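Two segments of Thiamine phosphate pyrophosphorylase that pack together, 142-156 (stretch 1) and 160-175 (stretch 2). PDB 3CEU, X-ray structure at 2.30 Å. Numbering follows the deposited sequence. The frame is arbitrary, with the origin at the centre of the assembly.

Stretch 1 (142-156) IIDSKVMALGGINED
Stretch 2 (160-175) EIKDFGFGGAVVLGDL

When two consecutive strands lie parallel, the connection between them must return the chain to the same end of the sheet, and the packing of residues 142-156 against 160-175 in this thiamine phosphate pyrophosphorylase illustrates how such a unit is sealed. Strand 147-150 and strand 168-171 run in the same general direction, their axes crossing at -37° and approaching to 4.4 Å; helix 160-163, which begins earlier in the chain, leads into the second strand through a loop.

Backbone hydrogen bonds set the register. Ala 149 pairs with Ala 169 (CA to CA, 4.8 Å), and in the manner of parallel strands it bonds to the residues flanking its partner: Ala 149 N donates to Gly 168 O at 2.9 Å, and Val 170 N donates to Ala 149 O at 2.7 Å. Extended backbone angles (-79/136 at Ala 149, -130/140 at Ala 169) present these groups to each other. Ahead of the ladder, Asp 144 to Val 147 form a type I turn, closed by Val 147 N to Asp 144 O at 2.9 Å. Gly 167 N reaches this turn through two weak, bent hydrogen bonds, 3.2 Å to Asp 144 O and 3.1 Å to Val 147 O.

Two glycines leave room where a side chain would collide. Gly 167 CA lies 3.5 Å from Ser 145 CA, and a CB on Gly 167 would fall 2.2 Å from Ser 145 O. At Gly 168 a CB would stand 2.7 Å from Met 148 SE, the selenium of a selenomethionine (chi1 and chi2 m, chi3 t). Separately, Gly 165, with phi/psi 93/4, is the first residue to leave helical angles, in a Schellman motif with Gly 165 N bonded to Lys 162 O at 3.2 Å.

CH-pi contacts sandwich the Phe 166 ring (chi1 m, chi2 -66°). Ile 143, with both chi angles t, places CD1 3.1 Å from the centroid of the Phe 166 ring; over the opposite face, Ala 149 CB lies 3.5 Å from that centroid. Both carbons sit nearly on the ring normal, where methyl groups pack against the pi cloud, chiefly by dispersion. Val 147 O approaches the ring edge, 3.6 Å from Phe 166 CD1.

Apolar contacts complete the seal on both faces of the sheet. With Ala 149 and Ala 169 on one face, Ile 153 (chi1 m, chi2 t) extends CD1 to 3.4 Å from CD1 of Ile 161 (m, t), while Ala 149 CB lies 3.8 Å from Ile 161 CG2. On the other face, Val 170 (chi1 t) brings CG2 within 3.7 Å of Met 148 CB and CB within 3.9 Å of Leu 150 CB.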

# COMPACT_ATOMS: atom_id res chain seq x y z
N ILE A 142 6.44 -17.37 -8.96
CA ILE A 142 6.09 -16.09 -9.60
C ILE A 142 5.69 -15.11 -8.52
O ILE A 142 6.11 -13.96 -8.51
CB ILE A 142 4.93 -16.26 -10.61
CG1 ILE A 142 5.42 -17.11 -11.79
CG2 ILE A 142 4.43 -14.89 -11.07
CD1 ILE A 142 4.41 -17.36 -12.87
N ILE A 143 4.86 -15.58 -7.60
CA ILE A 143 4.42 -14.76 -6.49
C ILE A 143 5.31 -15.04 -5.29
O ILE A 143 5.42 -16.18 -4.84
CB ILE A 143 2.98 -15.08 -6.12
CG1 ILE A 143 2.69 -14.58 -4.70
CG2 ILE A 143 2.75 -16.56 -6.22
CD1 ILE A 143 1.29 -14.83 -4.27
N ASP A 144 5.95 -14.01 -4.77
CA ASP A 144 6.82 -14.18 -3.63
C ASP A 144 6.86 -12.93 -2.76
O ASP A 144 6.03 -12.04 -2.90
CB ASP A 144 8.22 -14.57 -4.10
CG ASP A 144 8.85 -13.52 -5.00
OD1 ASP A 144 10.01 -13.72 -5.42
OD2 ASP A 144 8.18 -12.49 -5.30
N SER A 145 7.84 -12.86 -1.88
CA SER A 145 7.98 -11.71 -0.99
C SER A 145 8.00 -10.35 -1.70
O SER A 145 7.90 -9.31 -1.06
CB SER A 145 9.24 -11.87 -0.15
OG SER A 145 10.33 -12.23 -0.99
N LYS A 146 8.14 -10.36 -3.03
CA LYS A 146 8.21 -9.12 -3.77
C LYS A 146 6.88 -8.70 -4.41
O LYS A 146 6.79 -7.64 -5.04
CB LYS A 146 9.30 -9.21 -4.85
CG LYS A 146 9.53 -7.93 -5.63
CD LYS A 146 10.45 -8.12 -6.83
CE LYS A 146 11.92 -8.02 -6.47
NZ LYS A 146 12.71 -7.76 -7.70
N VAL A 147 5.84 -9.50 -4.26
CA VAL A 147 4.56 -9.14 -4.84
C VAL A 147 3.52 -8.84 -3.76
O VAL A 147 3.33 -9.62 -2.83
CB VAL A 147 4.03 -10.25 -5.76
CG1 VAL A 147 3.92 -11.54 -4.99
CG2 VAL A 147 2.69 -9.84 -6.34
N MSE A 148 2.86 -7.70 -3.89
CA MSE A 148 1.87 -7.31 -2.90
C MSE A 148 0.46 -7.48 -3.47
O MSE A 148 0.15 -6.99 -4.56
CB MSE A 148 2.11 -5.86 -2.46
CG MSE A 148 3.59 -5.55 -2.14
SE MSE A 148 4.47 -6.76 -0.87
CE MSE A 148 6.17 -5.85 -0.73
N ALA A 149 -0.39 -8.18 -2.74
CA ALA A 149 -1.74 -8.40 -3.22
C ALA A 149 -2.61 -7.17 -2.98
O ALA A 149 -2.56 -6.56 -1.92
CB ALA A 149 -2.34 -9.62 -2.52
N LEU A 150 -3.40 -6.81 -3.98
CA LEU A 150 -4.27 -5.65 -3.88
C LEU A 150 -5.60 -5.88 -4.57
O LEU A 150 -5.67 -6.51 -5.63
CB LEU A 150 -3.59 -4.42 -4.49
CG LEU A 150 -4.50 -3.25 -4.91
CD1 LEU A 150 -5.12 -2.58 -3.67
CD2 LEU A 150 -3.69 -2.25 -5.71
N GLY A 151 -6.66 -5.34 -3.98
CA GLY A 151 -7.97 -5.48 -4.58
C GLY A 151 -8.94 -6.36 -3.83
O GLY A 151 -8.88 -7.59 -3.91
N GLY A 152 -9.85 -5.72 -3.10
CA GLY A 152 -10.86 -6.44 -2.35
C GLY A 152 -10.34 -7.25 -1.19
O GLY A 152 -10.82 -8.35 -0.93
N ILE A 153 -9.36 -6.71 -0.47
CA ILE A 153 -8.79 -7.41 0.67
C ILE A 153 -9.45 -6.91 1.96
O ILE A 153 -9.75 -5.72 2.09
CB ILE A 153 -7.28 -7.16 0.73
CG1 ILE A 153 -6.66 -7.53 -0.62
CG2 ILE A 153 -6.65 -7.95 1.86
CD1 ILE A 153 -5.18 -7.24 -0.73
N ASN A 154 -9.70 -7.81 2.90
CA ASN A 154 -10.32 -7.45 4.16
C ASN A 154 -9.97 -8.46 5.23
O ASN A 154 -9.18 -9.37 5.00
CB ASN A 154 -11.84 -7.36 4.03
CG ASN A 154 -12.46 -8.67 3.58
OD1 ASN A 154 -11.93 -9.74 3.87
ND2 ASN A 154 -13.58 -8.59 2.88
N GLU A 155 -10.59 -8.31 6.40
CA GLU A 155 -10.35 -9.20 7.54
C GLU A 155 -10.84 -10.62 7.29
O GLU A 155 -10.38 -11.56 7.94
CB GLU A 155 -11.03 -8.64 8.80
CG GLU A 155 -12.53 -8.86 8.85
CD GLU A 155 -13.22 -8.08 9.95
OE1 GLU A 155 -13.29 -6.84 9.84
OE2 GLU A 155 -13.69 -8.70 10.93
N ASP A 156 -11.76 -10.78 6.35
CA ASP A 156 -12.31 -12.09 6.04
C ASP A 156 -11.42 -12.92 5.10
O ASP A 156 -11.47 -14.15 5.14
CB ASP A 156 -13.70 -11.94 5.42
CG ASP A 156 -14.74 -11.52 6.44
OD1 ASP A 156 -15.82 -11.04 6.03
OD2 ASP A 156 -14.48 -11.69 7.65
N GLU A 160 -6.15 -15.76 3.72
CA GLU A 160 -6.17 -16.50 2.46
C GLU A 160 -5.10 -15.96 1.50
O GLU A 160 -4.62 -16.67 0.63
CB GLU A 160 -7.56 -16.39 1.82
CG GLU A 160 -7.87 -17.42 0.74
CD GLU A 160 -9.37 -17.61 0.54
OE1 GLU A 160 -10.06 -16.62 0.18
OE2 GLU A 160 -9.87 -18.74 0.74
N ILE A 161 -4.73 -14.69 1.69
CA ILE A 161 -3.72 -14.08 0.85
C ILE A 161 -2.30 -14.49 1.23
O ILE A 161 -1.49 -14.82 0.35
CB ILE A 161 -3.85 -12.55 0.86
CG1 ILE A 161 -4.98 -12.13 -0.08
CG2 ILE A 161 -2.53 -11.89 0.48
CD1 ILE A 161 -5.20 -10.64 -0.17
N LYS A 162 -1.99 -14.48 2.52
CA LYS A 162 -0.65 -14.87 2.95
C LYS A 162 -0.46 -16.35 2.68
O LYS A 162 0.66 -16.85 2.60
CB LYS A 162 -0.44 -14.58 4.44
CG LYS A 162 -0.98 -15.63 5.39
CD LYS A 162 -0.02 -15.84 6.56
CE LYS A 162 0.18 -14.58 7.40
NZ LYS A 162 1.21 -14.78 8.46
N ASP A 163 -1.58 -17.06 2.52
CA ASP A 163 -1.53 -18.49 2.23
C ASP A 163 -1.03 -18.67 0.81
O ASP A 163 -0.40 -19.68 0.49
CB ASP A 163 -2.93 -19.10 2.36
CG ASP A 163 -3.34 -19.30 3.80
OD1 ASP A 163 -2.71 -18.68 4.70
OD2 ASP A 163 -4.30 -20.06 4.05
N PHE A 164 -1.31 -17.69 -0.04
CA PHE A 164 -0.88 -17.73 -1.44
C PHE A 164 0.61 -17.43 -1.60
O PHE A 164 1.15 -17.53 -2.69
CB PHE A 164 -1.70 -16.73 -2.26
CG PHE A 164 -3.09 -17.20 -2.60
CD1 PHE A 164 -4.20 -16.52 -2.14
CD2 PHE A 164 -3.28 -18.31 -3.41
CE1 PHE A 164 -5.49 -16.92 -2.49
CE2 PHE A 164 -4.57 -18.73 -3.77
CZ PHE A 164 -5.67 -18.03 -3.31
N GLY A 165 1.26 -17.04 -0.50
CA GLY A 165 2.68 -16.74 -0.57
C GLY A 165 3.02 -15.28 -0.83
O GLY A 165 4.19 -14.94 -1.00
N PHE A 166 1.99 -14.43 -0.88
CA PHE A 166 2.18 -13.00 -1.11
C PHE A 166 3.10 -12.39 -0.06
O PHE A 166 2.99 -12.68 1.13
CB PHE A 166 0.82 -12.27 -1.09
CG PHE A 166 0.05 -12.38 -2.38
CD1 PHE A 166 0.52 -11.77 -3.55
CD2 PHE A 166 -1.14 -13.10 -2.44
CE1 PHE A 166 -0.17 -11.89 -4.75
CE2 PHE A 166 -1.84 -13.22 -3.64
CZ PHE A 166 -1.35 -12.61 -4.80
N GLY A 167 4.01 -11.53 -0.50
CA GLY A 167 4.92 -10.88 0.43
C GLY A 167 4.24 -9.73 1.16
O GLY A 167 4.87 -9.03 1.95
N GLY A 168 2.95 -9.52 0.89
CA GLY A 168 2.24 -8.45 1.56
C GLY A 168 0.82 -8.24 1.05
O GLY A 168 0.41 -8.79 0.03
N ALA A 169 0.06 -7.45 1.79
CA ALA A 169 -1.31 -7.17 1.39
C ALA A 169 -1.50 -5.67 1.41
O ALA A 169 -0.99 -4.99 2.30
CB ALA A 169 -2.29 -7.86 2.34
N VAL A 170 -2.22 -5.17 0.42
CA VAL A 170 -2.46 -3.74 0.31
C VAL A 170 -3.93 -3.44 0.54
O VAL A 170 -4.79 -4.08 -0.05
CB VAL A 170 -2.05 -3.23 -1.08
CG1 VAL A 170 -2.22 -1.72 -1.16
CG2 VAL A 170 -0.60 -3.63 -1.34
N VAL A 171 -4.21 -2.47 1.38
CA VAL A 171 -5.59 -2.14 1.69
C VAL A 171 -5.86 -0.64 1.57
O VAL A 171 -4.96 0.19 1.72
CB VAL A 171 -5.93 -2.60 3.12
CG1 VAL A 171 -5.67 -4.08 3.27
CG2 VAL A 171 -5.10 -1.83 4.13
N LEU A 172 -7.11 -0.29 1.30
CA LEU A 172 -7.48 1.11 1.20
C LEU A 172 -8.88 1.31 1.78
O LEU A 172 -9.03 1.83 2.88
CB LEU A 172 -7.41 1.58 -0.26
CG LEU A 172 -7.20 3.09 -0.49
CD1 LEU A 172 -6.81 3.37 -1.95
CD2 LEU A 172 -8.47 3.84 -0.12
N GLY A 173 -9.89 0.85 1.04
CA GLY A 173 -11.27 1.00 1.49
C GLY A 173 -11.64 0.35 2.82
O GLY A 173 -12.18 1.00 3.72
N ASP A 174 -11.35 -0.94 2.95
CA ASP A 174 -11.70 -1.65 4.18
C ASP A 174 -11.17 -0.97 5.42
O ASP A 174 -11.61 -1.26 6.54
CB ASP A 174 -11.17 -3.08 4.15
CG ASP A 174 -11.44 -3.80 5.44
OD1 ASP A 174 -12.63 -3.95 5.80
OD2 ASP A 174 -10.47 -4.21 6.12
N LEU A 175 -10.22 -0.06 5.23
CA LEU A 175 -9.64 0.65 6.35
C LEU A 175 -10.19 2.07 6.52
O LEU A 175 -10.79 2.38 7.56
CB LEU A 175 -8.11 0.66 6.21
CG LEU A 175 -7.32 1.16 7.41
CD1 LEU A 175 -5.91 0.60 7.37
CD2 LEU A 175 -7.30 2.67 7.39